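NAD nucleotidase (Haemophilus influenzae, PDB 3ZU0) hydrolyses NAD to adenosine and nicotinamide riboside, combining pyrophosphatase activity with a 5'-nucleotidase activity that is greatest on 5'-adenosine monophosphate. Local coordinates at the phosphomethylphosphonic acid adenosyl ester site. Sequence-based numbering; all coordinates share one arbitrary frame.

The phosphomethylphosphonic acid adenosyl ester site. Residues 22, 103, 167, 373, 408, 410-411, 413, 432, 434, 462, 464, 516, 522. With A12 (phosphomethylphosphonic acid adenosyl ester), chain B.
The substrate pocket lies in the cleft between the calcineurin-like metallophosphoesterase part of the chain, which supplies His22, His103 and Ser167, and the C-terminal nucleotidase part, which holds most of the nucleoside. A12 is the alpha,beta-methylene analogue of ADP, with carbon C3A replacing the oxygen between the phosphorus atoms. Its adenine is sandwiched face to face: the Phe432 ring lies 2° from parallel to the six-membered ring of A12, at a centroid separation of 3.7 Å, and Tyr516 covers the opposite face. With CG of Tyr516 anti to the backbone N (chi1 171°), its ring centre sits over A12 C5, and its phenol OH is tied to the Ser167 carbonyl from above the carbonyl plane. At the Watson-Crick edge, Asn434 OD1 is 2.8 Å from A12 N1 and ND2 3.1 Å from the amino N6 of A12; both pairs are mismatched as built, so the amide is probably flipped, which would let ND2 donate to N1 and OD1 accept from N6. Asp522 takes the ribose as a bidentate acceptor, using syn lone pairs: OD1 receives the 3'-hydroxyl A12 O3' at 2.6 Å and OD2 the 2'-hydroxyl. Ser167 OG donates to the anti lone pair of the same OD1, helping to fix the carboxylate. On the alpha-phosphonate, extended Arg373 reaches end-on, NH1 to A12 O2A at 2.9 Å (173° at H) and NH2 to O1A. Arg413, bent at chi2 and chi3, directs both terminal nitrogens at A12 O1A, NH2 at 2.8 Å, while Gly410 O anchors NH1. Three N-H donors thus converge on O1A. His103 meets A12 O5' at its ring edge, CE1 3.4 Å away. The terminal (beta) phosphonate has A12 O3B 3.9 Å from His22 CE1, which would place the phosphate chain near the zinc site to which His22 belongs. Stacked base and gripped ribose suit adenosine nucleotides, in line with highest activity on AMP.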
ATOM      1  N   HIS A  22     -16.619   0.062 -21.929  1.00 25.02           N
ATOM      2  CA  HIS A  22     -17.665  -0.677 -21.242  1.00 26.48           C
ATOM      3  C   HIS A  22     -18.592  -1.475 -22.189  1.00 25.72           C
ATOM      4  O   HIS A  22     -19.803  -1.439 -22.026  1.00 26.74           O
ATOM      5  CB  HIS A  22     -18.517   0.278 -20.401  1.00 26.85           C
ATOM      6  CG  HIS A  22     -17.895   0.665 -19.096  1.00 30.58           C
ATOM      7  ND1 HIS A  22     -17.919  -0.155 -17.988  1.00 31.36           N
ATOM      8  CD2 HIS A  22     -17.230   1.783 -18.722  1.00 26.60           C
ATOM      9  CE1 HIS A  22     -17.290   0.439 -16.989  1.00 29.97           C
ATOM     10  NE2 HIS A  22     -16.876   1.621 -17.404  1.00 29.16           N
ATOM     11  N   HIS A 103     -13.977  -2.675 -13.289  1.00 27.31           N
ATOM     12  CA  HIS A 103     -15.032  -3.569 -13.815  1.00 28.23           C
ATOM     13  C   HIS A 103     -14.524  -4.814 -14.514  1.00 27.58           C
ATOM     14  O   HIS A 103     -15.280  -5.724 -14.790  1.00 28.67           O
ATOM     15  CB  HIS A 103     -16.024  -2.799 -14.686  1.00 25.38           C
ATOM     16  CG  HIS A 103     -16.821  -1.797 -13.911  1.00 30.00           C
ATOM     17  ND1 HIS A 103     -17.967  -2.132 -13.223  1.00 31.44           N
ATOM     18  CD2 HIS A 103     -16.599  -0.486 -13.655  1.00 29.72           C
ATOM     19  CE1 HIS A 103     -18.431  -1.064 -12.595  1.00 30.94           C
ATOM     20  NE2 HIS A 103     -17.624  -0.051 -12.847  1.00 33.45           N
ATOM     21  N   SER A 167     -16.213  -3.198  -4.350  1.00 25.94           N
ATOM     22  CA  SER A 167     -17.433  -3.254  -5.146  1.00 27.32           C
ATOM     23  C   SER A 167     -17.366  -4.104  -6.417  1.00 27.78           C
ATOM     24  O   SER A 167     -18.382  -4.277  -7.096  1.00 29.83           O
ATOM     25  CB  SER A 167     -17.921  -1.840  -5.471  1.00 29.47           C
ATOM     26  OG  SER A 167     -18.358  -1.190  -4.280  1.00 30.95           O
ATOM     27  N   ARG A 373     -31.584   5.100  -7.625  1.00 27.15           N
ATOM     28  CA  ARG A 373     -31.050   4.251  -6.567  1.00 28.58           C
ATOM     29  C   ARG A 373     -31.483   4.686  -5.168  1.00 29.93           C
ATOM     30  O   ARG A 373     -31.810   3.846  -4.331  1.00 27.98           O
ATOM     31  CB  ARG A 373     -29.529   4.184  -6.651  1.00 28.94           C
ATOM     32  CG  ARG A 373     -29.043   3.315  -7.809  1.00 29.40           C
ATOM     33  CD  ARG A 373     -27.522   3.408  -7.977  1.00 29.95           C
ATOM     34  NE  ARG A 373     -27.065   2.485  -9.010  1.00 29.03           N
ATOM     35  CZ  ARG A 373     -25.791   2.262  -9.316  1.00 29.33           C
ATOM     36  NH1 ARG A 373     -24.834   2.911  -8.673  1.00 26.56           N
ATOM     37  NH2 ARG A 373     -25.482   1.394 -10.281  1.00 28.50           N
ATOM     38  N   ASN A 408     -29.452  -5.100  -3.476  1.00 27.88           N
ATOM     39  CA  ASN A 408     -28.844  -3.787  -3.651  1.00 24.56           C
ATOM     40  C   ASN A 408     -29.329  -3.138  -4.942  1.00 26.64           C
ATOM     41  O   ASN A 408     -29.441  -3.793  -5.975  1.00 25.92           O
ATOM     42  CB  ASN A 408     -27.310  -3.873  -3.615  1.00 25.72           C
ATOM     43  CG  ASN A 408     -26.732  -4.735  -4.732  1.00 26.79           C
ATOM     44  OD1 ASN A 408     -25.821  -4.302  -5.458  1.00 30.21           O
ATOM     45  ND2 ASN A 408     -27.242  -5.945  -4.876  1.00 25.52           N
ATOM     46  N   GLY A 410     -27.840  -1.223  -6.989  1.00 27.33           N
ATOM     47  CA  GLY A 410     -26.870  -1.324  -8.077  1.00 24.62           C
ATOM     48  C   GLY A 410     -26.976  -2.656  -8.807  1.00 26.68           C
ATOM     49  O   GLY A 410     -26.463  -2.811  -9.901  1.00 26.13           O
ATOM     50  N   GLY A 411     -27.640  -3.621  -8.181  1.00 27.71           N
ATOM     51  CA  GLY A 411     -27.817  -4.926  -8.775  1.00 30.27           C
ATOM     52  C   GLY A 411     -28.938  -4.986  -9.799  1.00 30.00           C
ATOM     53  O   GLY A 411     -29.156  -6.029 -10.418  1.00 34.30           O
ATOM     54  N   ARG A 413     -30.343  -2.829 -13.087  1.00 29.98           N
ATOM     55  CA  ARG A 413     -29.692  -1.823 -13.957  1.00 30.95           C
ATOM     56  C   ARG A 413     -30.577  -0.905 -14.813  1.00 34.63           C
ATOM     57  O   ARG A 413     -30.051  -0.077 -15.553  1.00 37.05           O
ATOM     58  CB  ARG A 413     -28.666  -2.497 -14.867  1.00 28.89           C
ATOM     59  CG  ARG A 413     -27.763  -3.503 -14.141  1.00 31.26           C
ATOM     60  CD  ARG A 413     -26.826  -2.833 -13.126  1.00 28.32           C
ATOM     61  NE  ARG A 413     -25.934  -1.861 -13.758  1.00 29.98           N
ATOM     62  CZ  ARG A 413     -25.015  -1.151 -13.109  1.00 32.28           C
ATOM     63  NH1 ARG A 413     -24.838  -1.305 -11.794  1.00 28.03           N
ATOM     64  NH2 ARG A 413     -24.265  -0.286 -13.774  1.00 35.58           N
ATOM     65  N   PHE A 432     -25.204  -9.688 -13.788  1.00 29.16           N
ATOM     66  CA  PHE A 432     -23.994 -10.037 -13.047  1.00 31.53           C
ATOM     67  C   PHE A 432     -23.770 -11.528 -12.846  1.00 32.18           C
ATOM     68  O   PHE A 432     -22.673 -11.947 -12.489  1.00 35.20           O
ATOM     69  CB  PHE A 432     -23.975  -9.325 -11.698  1.00 27.17           C
ATOM     70  CG  PHE A 432     -23.817  -7.837 -11.811  1.00 30.22           C
ATOM     71  CD1 PHE A 432     -22.663  -7.296 -12.332  1.00 30.27           C
ATOM     72  CD2 PHE A 432     -24.822  -6.989 -11.401  1.00 29.35           C
ATOM     73  CE1 PHE A 432     -22.503  -5.919 -12.439  1.00 34.98           C
ATOM     74  CE2 PHE A 432     -24.669  -5.618 -11.488  1.00 28.43           C
ATOM     75  CZ  PHE A 432     -23.509  -5.079 -12.014  1.00 32.19           C
ATOM     76  N   ASN A 434     -25.001 -13.495 -10.541  1.00 30.33           N
ATOM     77  CA  ASN A 434     -24.971 -13.941  -9.156  1.00 30.31           C
ATOM     78  C   ASN A 434     -25.881 -15.136  -8.986  1.00 30.66           C
ATOM     79  O   ASN A 434     -26.843 -15.279  -9.711  1.00 31.44           O
ATOM     80  CB  ASN A 434     -25.512 -12.861  -8.209  1.00 29.94           C
ATOM     81  CG  ASN A 434     -24.737 -11.573  -8.274  1.00 30.70           C
ATOM     82  OD1 ASN A 434     -25.336 -10.483  -8.273  1.00 29.04           O
ATOM     83  ND2 ASN A 434     -23.405 -11.677  -8.336  1.00 23.54           N
ATOM     84  N   SER A 462     -20.378   3.517  -3.094  1.00 29.37           N
ATOM     85  CA  SER A 462     -21.271   3.577  -4.251  1.00 32.29           C
ATOM     86  C   SER A 462     -22.758   3.611  -3.911  1.00 29.46           C
ATOM     87  O   SER A 462     -23.241   2.869  -3.044  1.00 28.51           O
ATOM     88  CB  SER A 462     -21.022   2.365  -5.153  1.00 32.84           C
ATOM     89  OG  SER A 462     -22.076   2.187  -6.103  1.00 31.80           O
ATOM     90  N   GLY A 464     -24.916   2.281  -5.529  1.00 26.65           N
ATOM     91  CA  GLY A 464     -25.475   0.980  -5.867  1.00 25.27           C
ATOM     92  C   GLY A 464     -25.729   0.114  -4.646  1.00 27.75           C
ATOM     93  O   GLY A 464     -26.390  -0.915  -4.738  1.00 25.61           O
ATOM     94  N   TYR A 516     -23.263 -11.703  -4.232  1.00 28.63           N
ATOM     95  CA  TYR A 516     -22.376 -10.533  -4.195  1.00 31.16           C
ATOM     96  C   TYR A 516     -22.376  -9.831  -2.828  1.00 30.17           C
ATOM     97  O   TYR A 516     -21.341  -9.797  -2.128  1.00 27.64           O
ATOM     98  CB  TYR A 516     -22.747  -9.585  -5.343  1.00 25.88           C
ATOM     99  CG  TYR A 516     -22.097  -8.225  -5.377  1.00 27.84           C
ATOM    100  CD1 TYR A 516     -20.786  -8.049  -5.855  1.00 28.55           C
ATOM    101  CD2 TYR A 516     -22.813  -7.102  -5.014  1.00 25.51           C
ATOM    102  CE1 TYR A 516     -20.208  -6.774  -5.917  1.00 25.44           C
ATOM    103  CE2 TYR A 516     -22.247  -5.839  -5.072  1.00 26.68           C
ATOM    104  CZ  TYR A 516     -20.951  -5.680  -5.516  1.00 26.77           C
ATOM    105  OH  TYR A 516     -20.432  -4.415  -5.585  1.00 25.25           O
ATOM    106  N   ASP A 522     -19.944  -4.067  -1.563  1.00 28.04           N
ATOM    107  CA  ASP A 522     -20.797  -2.887  -1.559  1.00 28.94           C
ATOM    108  C   ASP A 522     -21.059  -2.450  -0.111  1.00 30.04           C
ATOM    109  O   ASP A 522     -22.100  -1.869   0.209  1.00 31.90           O
ATOM    110  CB  ASP A 522     -22.109  -3.164  -2.319  1.00 29.38           C
ATOM    111  CG  ASP A 522     -22.283  -2.278  -3.540  1.00 26.82           C
ATOM    112  OD1 ASP A 522     -21.337  -1.555  -3.936  1.00 29.65           O
ATOM    113  OD2 ASP A 522     -23.376  -2.319  -4.133  1.00 27.01           O
TER
HETATM  114  PB  A12 B1598     -21.030   1.717 -13.658  1.00 53.66           P
HETATM  115  O1B A12 B1598     -22.321   2.468 -14.155  1.00 53.36           O
HETATM  116  O2B A12 B1598     -21.325   0.237 -13.763  1.00 51.13           O
HETATM  117  O3B A12 B1598     -19.866   2.052 -14.508  1.00 51.05           O
HETATM  118  PA  A12 B1598     -21.756   1.482 -10.807  1.00 32.66           P
HETATM  119  O1A A12 B1598     -22.956   0.927 -11.605  1.00 34.95           O
HETATM  120  O2A A12 B1598     -22.084   2.346  -9.560  1.00 34.12           O
HETATM  121  C3A A12 B1598     -20.725   2.087 -12.020  1.00 44.30           C
HETATM  122  O5' A12 B1598     -20.860   0.137 -10.598  1.00 35.19           O
HETATM  123  C5' A12 B1598     -20.725  -0.380  -9.319  1.00 32.04           C
HETATM  124  C4' A12 B1598     -21.903  -0.922  -8.689  1.00 28.45           C
HETATM  125  O4' A12 B1598     -22.301  -2.095  -9.453  1.00 28.73           O
HETATM  126  C3' A12 B1598     -21.589  -1.526  -7.389  1.00 27.75           C
HETATM  127  O3' A12 B1598     -21.513  -0.632  -6.357  1.00 26.76           O
HETATM  128  C2' A12 B1598     -22.687  -2.513  -7.192  1.00 29.24           C
HETATM  129  O2' A12 B1598     -23.799  -1.927  -6.649  1.00 24.62           O
HETATM  130  C1' A12 B1598     -22.958  -2.987  -8.576  1.00 26.37           C
HETATM  131  N9  A12 B1598     -22.435  -4.314  -8.757  1.00 30.87           N
HETATM  132  C8  A12 B1598     -21.209  -4.638  -9.237  1.00 25.84           C
HETATM  133  N7  A12 B1598     -21.124  -5.964  -9.228  1.00 26.44           N
HETATM  134  C5  A12 B1598     -22.307  -6.505  -8.752  1.00 28.31           C
HETATM  135  C6  A12 B1598     -22.793  -7.824  -8.538  1.00 28.36           C
HETATM  136  N6  A12 B1598     -22.033  -8.972  -8.797  1.00 25.16           N
HETATM  137  N1  A12 B1598     -24.022  -7.965  -8.069  1.00 25.85           N
HETATM  138  C2  A12 B1598     -24.784  -6.920  -7.781  1.00 27.70           C
HETATM  139  N3  A12 B1598     -24.368  -5.657  -7.965  1.00 27.25           N
HETATM  140  C4  A12 B1598     -23.137  -5.444  -8.449  1.00 28.82           C